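Local structure of blue copper protein (Hyphomicrobium denitrificans, 3EF4) at residues Asn42-Arg47 and Val76-Pro81; His3-Arg8 and Met17-Gly22; Val65-Glu70 and Val89-Gly94; Glu72-Leu77 and Pro96-Gln101. The protein binds one copper ion and, as a pseudoazurin of the plastocyanin/azurin family, probably shuttles electrons in the periplasm. All blocks are in the same frame, centred on the assembly; numbering follows the deposited sequence. Where two conformers were deposited one is given.

All four contacts belong to one compact cupredoxin domain, their centres about 10 to 19 Å apart. Along the chain, interaction 2 comes first, pairing the hairpin strands 2-8 and 18-26. Interactions 1 and 3 then alternate their segments: the first pairs strand 44-45 with the copper end of strand 73-78, the second packs strand 65-68 against strand 88-93. Interaction 4 uses the start of strand 73-78, shares Val76 and Leu77 with interaction 1, and ties that strand to the turn before helix 99-104. Interactions 1 and 2 touch through Phe19 and Met7 near the metal, whereas interactions 3 and 4 lie away from it, joined by backbone bonds between strands 73-78 and 88-93.

Interaction 1 (Asn42-Arg47 and Val76-Pro81); sequences NAESVR and VLKCAP. With CU (copper (II) ion), chain D; PO4 (phosphate ion), chain H.
Asn42 reaches across to Cys79 and Ala80 with both its backbone and its side chain. Its backbone N donates to Cys79 SG over 3.5 Å at 166°, while the same sulfur binds the copper ion at 2.2 Å, so the thiolate carries a metal bond and an N-H at once. Asn42 CG sits between backbone N and carbonyl carbon (chi1 83°), and from there OD1 accepts Ala80 N at 2.7 Å, in the plane of its carbonyl. The amide's other half is also used: ND2 donates to the anti lone pair of Glu44 OE1 at 2.9 Å and to Gly59 O. Asn42 O is different. It is buried and has no hydrogen-bond partner in the model; the CA-H of Cys79 approaches it, CA to O 3.2 Å.

Further along, Glu44 and Lys78 form an antiparallel hydrogen-bonded pair, with Lys78 N to Glu44 O at 2.8 Å and a matching bond from Glu44 N to Lys78 O. Val46 N then donates almost straight to Val76 O at 3.0 Å. Val46 CG2 lies against CB and CG of Lys78, the two side chains crossing at about a right angle. The extended lysine carries NZ to a phosphate oxygen, O2, at 2.7 Å, an ion probably taken from the crystallisation liquor. Ser45 OG turns the other way, to Val57 N. With His41, His82 and Met87 completing the copper site, this is the cupredoxin type 1 arrangement, in which an asparagine following the first histidine ligand ties the ligand loops together.

Interaction 2 (His3-Arg8 and Met17-Gly22); sequences HIVEMR and MVFQPG. With PO4 (phosphate ion), chain E; PO4 (phosphate ion), chain F.
Met7 and Phe19 run alongside each other in the same sense from neighbouring strands. In the conformer given, one of two deposited, Met7 CG is 3.5 Å from Phe19 CE1, and SD stands at the ring's edge, 5.1 Å from the centroid of the Phe19 ring: a Met-aromatic contact. Val5 packs on the phenylalanine too, its CG1 3.7 Å from Phe19 CB; that methyl is anti to the backbone N (chi1 174°). Phe19 in turn touches Met87, a copper ligand. The strands beneath these groups are the first hairpin of the cupredoxin beta-sandwich, bonded antiparallel at Glu6 with Gln20 and at Arg8 with Val18, with Met7 and Phe19 the non-hydrogen-bonded pair between them.

The opposite face carries Glu6, Arg8 and Gln20, with Val18 beside Arg8. Arg8 NH2 makes a salt bridge to the syn lone pair of Glu6 OE1 at 3.0 Å, with the carboxylate oxygen in the guanidinium plane. Gln20 crosses Arg8 obliquely, bringing OE1 to 3.2 Å from Arg8 CD, its amide turned 65° against the guanidinium. Arg8 NE is taken by Lys10 O. Near the cis-peptide at Pro21, one water donates to both Ile4 O and Gln20 O.

Interaction 3 (Val65-Glu70 and Val89-Gly94); sequences VVFNAE and VLVQVG
Gly94 O accepts a hydrogen bond from Gln92 NE2 at 2.8 Å, nearly along the C=O axis, while Gln92 OE1 takes the backbone N of Val123. This amide works on the far side of strand 88-93; the side that faces 65-70 is wholly apolar, and no hydrogen bond links the two segments.

Val93 has the largest share of the contact, and Phe67 meets both it and Val91. Phe67 CG is anti to the backbone N (chi1 170°), and the ring presents an edge to the valines opposite. CE1 reaches both of them: it lies 3.9 Å from Val91 CG1 and equally far from Val93 CG2. Phe67 and Val91 run antiparallel alongside each other. The same Val93 CG2 also meets Ala69 CB at 3.7 Å, so one methyl touches both the phenyl edge and the alanine. Over one face of the phenyl ring, Ala69 N stands 4.1 Å above its plane and over its centre.

Trp50 meets Phe67 edge-to-face, and Tyr75 packs close to both Phe67 and Val93. Strands that are not hydrogen-bonded neighbours, joined face to face by aromatic and branched side chains, are what makes the interior of the cupredoxin beta-sandwich.

Interaction 4 (Glu72-Leu77 and Pro96-Gln101); sequences EGLYVL and PVNLDQ
Leu74 and Asn98 share two hydrogen bonds, the polar part of this contact. Leu74 N donates to Asn98 OD1 at 2.8 Å, and Asn98 ND2 returns a bond of 3.0 Å to Leu74 O, straight at 177°. Both are made in the carbonyl planes and on lone pairs, and Leu74 O lies in the plane of the asparagine amide, so the two bonds fix the rotation of the amide, which meets the strand edge-on. Asn98 CG, between backbone N and carbonyl carbon (chi1 61°), is set on the side of Leu74. Although Asn98 stands at the N-cap position of helix 99-104, its side chain makes no capping bond. A type I turn from Pro96 to Leu99, closed by Leu99 N to Pro96 O at 3.1 Å, presents it.

The apolar contacts centre on Leu74 CD1, which is 3.9 Å from Pro96 CB and 3.8 Å from Leu99 CD1; the two leucines extend abreast in the same sense. Farther out, Val97 CG1 rests on the carboxylate carbon of Glu72, CD, at 3.5 Å, the side chains crossing at about a right angle. At Gly73, CA comes to 3.5 Å from Asn98 OD1, with no side chain between them.

Gly73 and Tyr75 bond to strand 88-93, so the asparagine amide serves as a sheet partner on the other edge of strand 73-78, giving the backbone N and O of Leu74 one partner each while the leucine side chain packs on the start of the helix.

Interaction 1 (Asn42-Arg47 and Val76-Pro81)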
loop_
_atom_site.group_PDB
_atom_site.type_symbol
_atom_site.label_atom_id
_atom_site.label_comp_id
_atom_site.label_asym_id
_atom_site.label_seq_id
_atom_site.Cartn_x
_atom_site.Cartn_y
_atom_site.Cartn_z
ATOM N N ASN A 42 -10.045 5.119 -0.607
ATOM C CA ASN A 42 -10.062 3.913 0.179
ATOM C C ASN A 42 -8.692 3.247 0.120
ATOM O O ASN A 42 -7.778 3.687 -0.554
ATOM C CB ASN A 42 -11.160 2.937 -0.198
ATOM C CG ASN A 42 -10.860 2.019 -1.369
ATOM O OD1 ASN A 42 -10.200 2.408 -2.318
ATOM N ND2 ASN A 42 -11.359 0.800 -1.244
ATOM N N ALA A 43 -8.610 2.121 0.824
ATOM C CA ALA A 43 -7.421 1.261 0.723
ATOM C C ALA A 43 -7.909 -0.165 0.620
ATOM O O ALA A 43 -8.736 -0.625 1.400
ATOM C CB ALA A 43 -6.500 1.417 1.904
ATOM N N GLU A 44 -7.419 -0.878 -0.374
ATOM C CA GLU A 44 -7.772 -2.288 -0.592
ATOM C C GLU A 44 -6.615 -3.016 -1.235
ATOM O O GLU A 44 -5.815 -2.449 -2.002
ATOM C CB GLU A 44 -9.043 -2.402 -1.424
ATOM C CG GLU A 44 -8.921 -1.902 -2.857
ATOM C CD GLU A 44 -10.235 -2.056 -3.556
ATOM O OE1 GLU A 44 -11.187 -1.359 -3.227
ATOM O OE2 GLU A 44 -10.396 -2.923 -4.423
ATOM N N SER A 45 -6.534 -4.310 -1.002
ATOM C CA SER A 45 -5.527 -5.131 -1.616
ATOM C C SER A 45 -5.540 -5.070 -3.127
ATOM O O SER A 45 -6.620 -5.074 -3.722
ATOM C CB SER A 45 -5.772 -6.598 -1.211
ATOM O OG SER A 45 -5.729 -6.778 0.177
ATOM N N VAL A 46 -4.373 -5.059 -3.738
ATOM C CA VAL A 46 -4.259 -5.352 -5.162
ATOM C C VAL A 46 -4.223 -6.871 -5.249
ATOM O O VAL A 46 -3.205 -7.501 -5.037
ATOM C CB VAL A 46 -3.042 -4.677 -5.766
ATOM C CG1 VAL A 46 -2.876 -5.041 -7.226
ATOM C CG2 VAL A 46 -3.192 -3.158 -5.685
ATOM N N ARG A 47 -5.389 -7.459 -5.517
ATOM C CA ARG A 47 -5.491 -8.905 -5.340
ATOM C C ARG A 47 -4.637 -9.698 -6.300
ATOM O O ARG A 47 -4.278 -10.834 -5.970
ATOM C CB ARG A 47 -6.946 -9.361 -5.396
ATOM C CG ARG A 47 -7.640 -8.817 -4.164
ATOM C CD ARG A 47 -8.727 -9.521 -3.616
ATOM N NE ARG A 47 -8.482 -10.931 -3.341
ATOM C CZ ARG A 47 -9.453 -11.824 -3.233
ATOM N NH1 ARG A 47 -10.713 -11.494 -3.345
ATOM N NH2 ARG A 47 -9.105 -13.075 -2.986
ATOM N N VAL A 76 0.795 -5.032 -1.467
ATOM C CA VAL A 76 0.425 -3.864 -2.259
ATOM C C VAL A 76 -1.045 -3.565 -2.054
ATOM O O VAL A 76 -1.892 -4.466 -2.248
ATOM C CB VAL A 76 0.705 -4.100 -3.770
ATOM C CG1 VAL A 76 0.381 -2.830 -4.548
ATOM C CG2 VAL A 76 2.137 -4.506 -4.001
ATOM N N LEU A 77 -1.345 -2.310 -1.715
ATOM C CA LEU A 77 -2.719 -1.833 -1.644
ATOM C C LEU A 77 -2.884 -0.672 -2.604
ATOM O O LEU A 77 -1.952 0.043 -2.917
ATOM C CB LEU A 77 -3.148 -1.463 -0.236
ATOM C CG LEU A 77 -3.099 -2.565 0.807
ATOM C CD1 LEU A 77 -1.753 -2.655 1.483
ATOM C CD2 LEU A 77 -4.199 -2.373 1.855
ATOM N N LYS A 78 -4.134 -0.492 -3.047
ATOM C CA LYS A 78 -4.512 0.601 -3.874
ATOM C C LYS A 78 -5.701 1.344 -3.278
ATOM O O LYS A 78 -6.422 0.826 -2.461
ATOM C CB LYS A 78 -4.905 0.113 -5.301
ATOM C CG LYS A 78 -6.098 -0.831 -5.298
ATOM C CD LYS A 78 -6.483 -1.251 -6.721
ATOM C CE LYS A 78 -7.569 -2.327 -6.663
ATOM N NZ LYS A 78 -7.973 -2.781 -8.007
ATOM N N CYS A 79 -5.889 2.553 -3.800
ATOM C CA CYS A 79 -7.133 3.296 -3.674
ATOM C C CYS A 79 -7.909 3.055 -4.960
ATOM O O CYS A 79 -7.385 3.314 -6.046
ATOM C CB CYS A 79 -6.875 4.764 -3.460
ATOM S SG CYS A 79 -8.350 5.773 -3.642
ATOM N N ALA A 80 -9.121 2.494 -4.844
ATOM C CA ALA A 80 -9.831 2.081 -6.041
ATOM C C ALA A 80 -10.042 3.220 -7.039
ATOM O O ALA A 80 -9.685 3.038 -8.213
ATOM C CB ALA A 80 -11.177 1.467 -5.685
ATOM N N PRO A 81 -10.595 4.357 -6.707
ATOM C CA PRO A 81 -10.767 5.372 -7.727
ATOM C C PRO A 81 -9.492 6.026 -8.212
ATOM O O PRO A 81 -9.517 6.633 -9.286
ATOM C CB PRO A 81 -11.654 6.403 -7.003
ATOM C CG PRO A 81 -11.336 6.239 -5.577
ATOM C CD PRO A 81 -11.167 4.739 -5.377
HETATM CU CU CU D . -7.659 7.865 -3.510
HETATM P P PO4 H . -11.986 -3.157 -7.318
HETATM O O1 PO4 H . -12.101 -1.662 -7.780
HETATM O O2 PO4 H . -10.502 -3.678 -7.556
HETATM O O3 PO4 H . -12.311 -3.265 -5.768
HETATM O O4 PO4 H . -12.971 -4.063 -8.138
#

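Interaction 2 (His3-Arg8 and Met17-Gly22)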
loop_
_atom_site.group_PDB
_atom_site.type_symbol
_atom_site.label_atom_id
_atom_site.label_comp_id
_atom_site.label_asym_id
_atom_site.label_seq_id
_atom_site.Cartn_x
_atom_site.Cartn_y
_atom_site.Cartn_z
ATOM N N HIS A 3 1.172 1.497 12.768
ATOM C CA HIS A 3 1.715 2.377 11.749
ATOM C C HIS A 3 0.516 3.019 11.071
ATOM O O HIS A 3 -0.501 2.324 10.908
ATOM C CB HIS A 3 2.555 1.664 10.737
ATOM C CG HIS A 3 3.782 1.090 11.323
ATOM N ND1 HIS A 3 5.009 1.670 11.103
ATOM C CD2 HIS A 3 3.980 0.048 12.142
ATOM C CE1 HIS A 3 5.917 0.970 11.752
ATOM N NE2 HIS A 3 5.326 -0.021 12.388
ATOM N N ILE A 4 0.638 4.279 10.716
ATOM C CA ILE A 4 -0.447 5.030 10.078
ATOM C C ILE A 4 -0.085 5.383 8.656
ATOM O O ILE A 4 1.036 5.842 8.391
ATOM C CB ILE A 4 -0.702 6.337 10.872
ATOM C CG1 ILE A 4 -1.027 6.054 12.335
ATOM C CG2 ILE A 4 -1.820 7.123 10.182
ATOM C CD1 ILE A 4 -2.302 5.270 12.565
ATOM N N VAL A 5 -1.042 5.174 7.748
ATOM C CA VAL A 5 -0.900 5.639 6.381
ATOM C C VAL A 5 -2.070 6.536 6.078
ATOM O O VAL A 5 -3.222 6.144 6.192
ATOM C CB VAL A 5 -0.862 4.454 5.416
ATOM C CG1 VAL A 5 -0.859 4.951 3.983
ATOM C CG2 VAL A 5 0.347 3.597 5.727
ATOM N N GLU A 6 -1.783 7.785 5.752
ATOM C CA GLU A 6 -2.821 8.723 5.415
ATOM C C GLU A 6 -3.239 8.657 3.943
ATOM O O GLU A 6 -2.383 8.508 3.067
ATOM C CB GLU A 6 -2.340 10.156 5.693
ATOM C CG GLU A 6 -2.019 10.430 7.138
ATOM C CD GLU A 6 -1.757 11.913 7.410
ATOM O OE1 GLU A 6 -1.542 12.648 6.410
ATOM O OE2 GLU A 6 -1.790 12.269 8.598
ATOM N N MET A 7 -4.547 8.760 3.701
ATOM C CA MET A 7 -5.094 8.906 2.355
ATOM C C MET A 7 -5.210 10.400 2.018
ATOM O O MET A 7 -6.014 11.074 2.707
ATOM C CB MET A 7 -6.388 8.067 2.301
ATOM C CG MET A 7 -6.046 6.592 2.425
ATOM S SD MET A 7 -7.341 5.356 2.438
ATOM C CE MET A 7 -8.153 5.726 3.985
ATOM N N ARG A 8 -4.455 10.875 1.037
ATOM C CA ARG A 8 -4.333 12.327 0.812
ATOM C C ARG A 8 -4.551 12.705 -0.658
ATOM O O ARG A 8 -4.122 12.061 -1.586
ATOM C CB ARG A 8 -2.958 12.841 1.233
ATOM C CG ARG A 8 -2.681 12.660 2.719
ATOM C CD ARG A 8 -1.429 13.352 3.143
ATOM N NE ARG A 8 -1.544 14.812 3.034
ATOM C CZ ARG A 8 -1.631 15.689 3.997
ATOM N NH1 ARG A 8 -1.710 16.978 3.619
ATOM N NH2 ARG A 8 -1.673 15.369 5.272
ATOM N N MET A 17 -2.958 12.365 -5.126
ATOM C CA MET A 17 -3.594 11.074 -4.877
ATOM C C MET A 17 -2.541 10.097 -4.338
ATOM O O MET A 17 -2.044 9.196 -4.996
ATOM C CB MET A 17 -4.247 10.512 -6.128
ATOM C CG MET A 17 -5.106 11.516 -6.831
ATOM S SD MET A 17 -6.411 12.122 -5.731
ATOM C CE MET A 17 -7.405 13.004 -6.940
ATOM N N VAL A 18 -2.207 10.343 -3.098
ATOM C CA VAL A 18 -1.135 9.611 -2.467
ATOM C C VAL A 18 -1.512 8.996 -1.146
ATOM O O VAL A 18 -2.278 9.546 -0.354
ATOM C CB VAL A 18 0.105 10.521 -2.248
ATOM C CG1 VAL A 18 0.579 11.083 -3.566
ATOM C CG2 VAL A 18 -0.211 11.642 -1.294
ATOM N N PHE A 19 -0.909 7.825 -0.902
ATOM C CA PHE A 19 -0.798 7.309 0.434
ATOM C C PHE A 19 0.480 7.853 1.060
ATOM O O PHE A 19 1.536 7.812 0.423
ATOM C CB PHE A 19 -0.738 5.775 0.384
ATOM C CG PHE A 19 -2.019 5.077 0.042
ATOM C CD1 PHE A 19 -3.091 4.978 0.904
ATOM C CD2 PHE A 19 -2.162 4.486 -1.195
ATOM C CE1 PHE A 19 -4.238 4.311 0.552
ATOM C CE2 PHE A 19 -3.294 3.808 -1.546
ATOM C CZ PHE A 19 -4.364 3.715 -0.661
ATOM N N GLN A 20 0.395 8.354 2.266
ATOM C CA GLN A 20 1.540 8.925 2.946
ATOM C C GLN A 20 1.771 8.209 4.272
ATOM O O GLN A 20 0.906 8.323 5.176
ATOM C CB GLN A 20 1.320 10.420 3.198
ATOM C CG GLN A 20 2.573 11.066 3.788
ATOM C CD GLN A 20 2.699 12.517 3.389
ATOM O OE1 GLN A 20 1.742 13.275 3.618
ATOM N NE2 GLN A 20 3.835 12.968 2.824
ATOM N N PRO A 21 2.872 7.486 4.414
ATOM C CA PRO A 21 3.919 7.226 3.416
ATOM C C PRO A 21 3.445 6.218 2.388
ATOM O O PRO A 21 2.486 5.466 2.603
ATOM C CB PRO A 21 5.067 6.627 4.230
ATOM C CG PRO A 21 4.411 5.997 5.413
ATOM C CD PRO A 21 3.183 6.805 5.683
ATOM N N GLY A 22 4.130 6.167 1.247
ATOM C CA GLY A 22 3.877 5.222 0.208
ATOM C C GLY A 22 4.542 3.867 0.407
ATOM O O GLY A 22 4.187 2.897 -0.259
HETATM P P PO4 E . 4.210 5.285 9.931
HETATM O O1 PO4 E . 4.649 6.775 9.770
HETATM O O2 PO4 E . 5.460 4.343 10.065
HETATM O O3 PO4 E . 3.292 5.130 11.209
HETATM O O4 PO4 E . 3.366 4.836 8.649
HETATM P P PO4 F . 7.917 -1.768 14.186
HETATM O O1 PO4 F . 7.046 -0.538 14.662
HETATM O O2 PO4 F . 9.337 -1.705 14.881
HETATM O O3 PO4 F . 7.196 -3.109 14.587
HETATM O O4 PO4 F . 8.084 -1.706 12.619
HETATM O O HOH W 1 1.166 8.617 7.860
#

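Interaction 3 (Val65-Glu70 and Val89-Gly94)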
loop_
_atom_site.group_PDB
_atom_site.type_symbol
_atom_site.label_atom_id
_atom_site.label_comp_id
_atom_site.label_asym_id
_atom_site.label_seq_id
_atom_site.Cartn_x
_atom_site.Cartn_y
_atom_site.Cartn_z
ATOM N N VAL A 65 -9.493 1.732 7.456
ATOM C CA VAL A 65 -9.377 0.280 7.404
ATOM C C VAL A 65 -7.990 -0.108 7.908
ATOM O O VAL A 65 -7.030 0.665 7.786
ATOM C CB VAL A 65 -9.615 -0.207 5.974
ATOM C CG1 VAL A 65 -8.502 0.189 4.999
ATOM C CG2 VAL A 65 -9.809 -1.732 5.940
ATOM N N VAL A 66 -7.895 -1.283 8.474
ATOM C CA VAL A 66 -6.651 -1.842 8.987
ATOM C C VAL A 66 -6.199 -3.025 8.175
ATOM O O VAL A 66 -6.985 -3.837 7.670
ATOM C CB VAL A 66 -6.964 -2.152 10.474
ATOM C CG1 VAL A 66 -7.377 -3.589 10.683
ATOM C CG2 VAL A 66 -5.825 -1.784 11.422
ATOM N N PHE A 67 -4.884 -3.113 8.072
ATOM C CA PHE A 67 -4.154 -4.286 7.637
ATOM C C PHE A 67 -3.451 -4.865 8.880
ATOM O O PHE A 67 -2.652 -4.146 9.512
ATOM C CB PHE A 67 -3.124 -3.977 6.565
ATOM C CG PHE A 67 -2.176 -5.114 6.243
ATOM C CD1 PHE A 67 -0.809 -4.886 6.247
ATOM C CD2 PHE A 67 -2.607 -6.378 5.949
ATOM C CE1 PHE A 67 0.111 -5.866 5.968
ATOM C CE2 PHE A 67 -1.673 -7.371 5.668
ATOM C CZ PHE A 67 -0.334 -7.121 5.656
ATOM N N ASN A 68 -3.750 -6.075 9.200
ATOM C CA ASN A 68 -3.113 -6.749 10.339
ATOM C C ASN A 68 -1.908 -7.500 9.811
ATOM O O ASN A 68 -2.022 -8.564 9.215
ATOM C CB ASN A 68 -4.087 -7.691 11.024
ATOM C CG ASN A 68 -5.294 -7.010 11.618
ATOM O OD1 ASN A 68 -6.443 -7.445 11.405
ATOM N ND2 ASN A 68 -5.045 -5.969 12.319
ATOM N N ALA A 69 -0.721 -6.946 9.962
ATOM C CA ALA A 69 0.492 -7.540 9.424
ATOM C C ALA A 69 0.806 -8.805 10.184
ATOM O O ALA A 69 0.913 -8.706 11.399
ATOM C CB ALA A 69 1.606 -6.502 9.520
ATOM N N GLU A 70 0.911 -9.944 9.500
ATOM C CA GLU A 70 1.134 -11.220 10.165
ATOM C C GLU A 70 2.184 -12.056 9.461
ATOM O O GLU A 70 3.193 -12.407 10.077
ATOM C CB GLU A 70 -0.185 -11.988 10.298
ATOM C CG GLU A 70 -1.200 -11.313 11.193
ATOM C CD GLU A 70 -0.788 -11.199 12.646
ATOM O OE1 GLU A 70 -0.027 -12.093 13.065
ATOM O OE2 GLU A 70 -1.248 -10.264 13.318
ATOM N N VAL A 89 0.346 1.850 -2.408
ATOM C CA VAL A 89 1.185 1.774 -1.220
ATOM C C VAL A 89 1.718 0.365 -1.100
ATOM O O VAL A 89 1.062 -0.612 -1.463
ATOM C CB VAL A 89 0.393 2.214 0.021
ATOM C CG1 VAL A 89 -0.877 1.370 0.224
ATOM C CG2 VAL A 89 1.241 2.200 1.284
ATOM N N LEU A 90 2.918 0.260 -0.534
ATOM C CA LEU A 90 3.623 -0.980 -0.359
ATOM C C LEU A 90 3.955 -1.143 1.132
ATOM O O LEU A 90 4.649 -0.307 1.711
ATOM C CB LEU A 90 4.902 -0.994 -1.179
ATOM C CG LEU A 90 5.748 -2.286 -1.152
ATOM C CD1 LEU A 90 4.953 -3.460 -1.663
ATOM C CD2 LEU A 90 7.039 -2.128 -1.950
ATOM N N VAL A 91 3.491 -2.228 1.729
ATOM C CA VAL A 91 3.789 -2.531 3.127
ATOM C C VAL A 91 4.713 -3.743 3.134
ATOM O O VAL A 91 4.366 -4.787 2.562
ATOM C CB VAL A 91 2.530 -2.839 3.933
ATOM C CG1 VAL A 91 2.858 -3.196 5.366
ATOM C CG2 VAL A 91 1.581 -1.655 3.892
ATOM N N GLN A 92 5.849 -3.623 3.788
ATOM C CA GLN A 92 6.766 -4.748 3.992
ATOM C C GLN A 92 6.643 -5.253 5.402
ATOM O O GLN A 92 6.866 -4.504 6.354
ATOM C CB GLN A 92 8.186 -4.273 3.785
ATOM C CG GLN A 92 9.176 -5.420 3.996
ATOM C CD GLN A 92 10.615 -5.016 3.676
ATOM O OE1 GLN A 92 10.876 -3.993 3.016
ATOM N NE2 GLN A 92 11.539 -5.863 4.102
ATOM N N VAL A 93 6.307 -6.527 5.518
ATOM C CA VAL A 93 6.234 -7.203 6.795
ATOM C C VAL A 93 7.458 -8.093 6.926
ATOM O O VAL A 93 7.572 -9.104 6.220
ATOM C CB VAL A 93 4.942 -8.038 6.925
ATOM C CG1 VAL A 93 4.859 -8.680 8.303
ATOM C CG2 VAL A 93 3.722 -7.193 6.618
ATOM N N GLY A 94 8.391 -7.711 7.778
ATOM C CA GLY A 94 9.562 -8.583 7.894
ATOM C C GLY A 94 10.330 -8.744 6.618
ATOM O O GLY A 94 10.524 -7.777 5.873
#

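Interaction 4 (Glu72-Leu77 and Pro96-Gln101)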
loop_
_atom_site.group_PDB
_atom_site.type_symbol
_atom_site.label_atom_id
_atom_site.label_comp_id
_atom_site.label_asym_id
_atom_site.label_seq_id
_atom_site.Cartn_x
_atom_site.Cartn_y
_atom_site.Cartn_z
ATOM N N GLU A 72 5.151 -12.738 6.776
ATOM C CA GLU A 72 6.213 -11.932 6.181
ATOM C C GLU A 72 5.996 -11.813 4.692
ATOM O O GLU A 72 5.489 -12.746 4.044
ATOM C CB GLU A 72 7.588 -12.613 6.444
ATOM C CG GLU A 72 7.769 -13.899 5.626
ATOM C CD GLU A 72 8.942 -14.829 5.902
ATOM O OE1 GLU A 72 9.885 -14.386 6.596
ATOM O OE2 GLU A 72 8.970 -16.035 5.451
ATOM N N GLY A 73 6.403 -10.681 4.143
ATOM C CA GLY A 73 6.375 -10.414 2.706
ATOM C C GLY A 73 5.901 -8.999 2.398
ATOM O O GLY A 73 5.767 -8.160 3.277
ATOM N N LEU A 74 5.643 -8.765 1.128
ATOM C CA LEU A 74 5.280 -7.485 0.586
ATOM C C LEU A 74 3.841 -7.447 0.161
ATOM O O LEU A 74 3.402 -8.343 -0.559
ATOM C CB LEU A 74 6.192 -7.124 -0.610
ATOM C CG LEU A 74 7.649 -6.919 -0.267
ATOM C CD1 LEU A 74 8.481 -6.914 -1.537
ATOM C CD2 LEU A 74 7.850 -5.605 0.470
ATOM N N TYR A 75 3.149 -6.400 0.554
ATOM C CA TYR A 75 1.708 -6.233 0.397
ATOM C C TYR A 75 1.414 -4.910 -0.313
ATOM O O TYR A 75 1.728 -3.845 0.194
ATOM C CB TYR A 75 1.069 -6.227 1.785
ATOM C CG TYR A 75 1.205 -7.529 2.505
ATOM C CD1 TYR A 75 2.334 -7.834 3.246
ATOM C CD2 TYR A 75 0.193 -8.486 2.445
ATOM C CE1 TYR A 75 2.457 -9.049 3.915
ATOM C CE2 TYR A 75 0.305 -9.673 3.101
ATOM C CZ TYR A 75 1.440 -9.969 3.827
ATOM O OH TYR A 75 1.512 -11.168 4.514
ATOM N N VAL A 76 0.795 -5.032 -1.467
ATOM C CA VAL A 76 0.425 -3.864 -2.259
ATOM C C VAL A 76 -1.045 -3.565 -2.054
ATOM O O VAL A 76 -1.892 -4.466 -2.248
ATOM C CB VAL A 76 0.705 -4.100 -3.770
ATOM C CG1 VAL A 76 0.381 -2.830 -4.548
ATOM C CG2 VAL A 76 2.137 -4.506 -4.001
ATOM N N LEU A 77 -1.345 -2.310 -1.715
ATOM C CA LEU A 77 -2.719 -1.833 -1.644
ATOM C C LEU A 77 -2.884 -0.672 -2.604
ATOM O O LEU A 77 -1.952 0.043 -2.917
ATOM C CB LEU A 77 -3.148 -1.463 -0.236
ATOM C CG LEU A 77 -3.099 -2.565 0.807
ATOM C CD1 LEU A 77 -1.753 -2.655 1.483
ATOM C CD2 LEU A 77 -4.199 -2.373 1.855
ATOM N N PRO A 96 11.308 -9.539 2.822
ATOM C CA PRO A 96 10.565 -9.338 1.563
ATOM C C PRO A 96 10.583 -10.567 0.666
ATOM O O PRO A 96 11.143 -10.540 -0.431
ATOM C CB PRO A 96 11.317 -8.188 0.897
ATOM C CG PRO A 96 12.734 -8.357 1.371
ATOM C CD PRO A 96 12.612 -8.873 2.790
ATOM N N VAL A 97 9.951 -11.634 1.127
ATOM C CA VAL A 97 10.162 -12.944 0.541
ATOM C C VAL A 97 9.640 -13.044 -0.878
ATOM O O VAL A 97 10.133 -13.826 -1.711
ATOM C CB VAL A 97 9.547 -14.035 1.433
ATOM C CG1 VAL A 97 10.240 -13.999 2.779
ATOM C CG2 VAL A 97 8.053 -13.900 1.568
ATOM N N ASN A 98 8.626 -12.208 -1.182
ATOM C CA ASN A 98 7.991 -12.239 -2.500
ATOM C C ASN A 98 8.388 -11.041 -3.372
ATOM O O ASN A 98 7.680 -10.642 -4.294
ATOM C CB ASN A 98 6.485 -12.326 -2.384
ATOM C CG ASN A 98 5.904 -11.143 -1.655
ATOM O OD1 ASN A 98 6.570 -10.545 -0.798
ATOM N ND2 ASN A 98 4.687 -10.729 -1.950
ATOM N N LEU A 99 9.584 -10.482 -3.133
ATOM C CA LEU A 99 10.068 -9.371 -3.951
ATOM C C LEU A 99 10.062 -9.667 -5.449
ATOM O O LEU A 99 9.669 -8.773 -6.221
ATOM C CB LEU A 99 11.464 -8.971 -3.465
ATOM C CG LEU A 99 12.089 -7.776 -4.211
ATOM C CD1 LEU A 99 11.245 -6.500 -4.110
ATOM C CD2 LEU A 99 13.489 -7.513 -3.615
ATOM N N ASP A 100 10.468 -10.857 -5.855
ATOM C CA ASP A 100 10.527 -11.156 -7.295
ATOM C C ASP A 100 9.130 -10.992 -7.888
ATOM O O ASP A 100 8.967 -10.438 -8.966
ATOM C CB ASP A 100 11.055 -12.562 -7.548
ATOM C CG ASP A 100 12.469 -12.881 -7.192
ATOM O OD1 ASP A 100 12.857 -14.068 -7.017
ATOM O OD2 ASP A 100 13.296 -11.952 -7.105
ATOM N N GLN A 101 8.125 -11.517 -7.183
ATOM C CA GLN A 101 6.746 -11.431 -7.668
ATOM C C GLN A 101 6.241 -9.996 -7.692
ATOM O O GLN A 101 5.558 -9.635 -8.650
ATOM C CB GLN A 101 5.883 -12.359 -6.825
ATOM C CG GLN A 101 6.204 -13.834 -7.022
ATOM C CD GLN A 101 7.505 -14.364 -6.512
ATOM O OE1 GLN A 101 7.958 -13.985 -5.443
ATOM N NE2 GLN A 101 8.116 -15.237 -7.370
#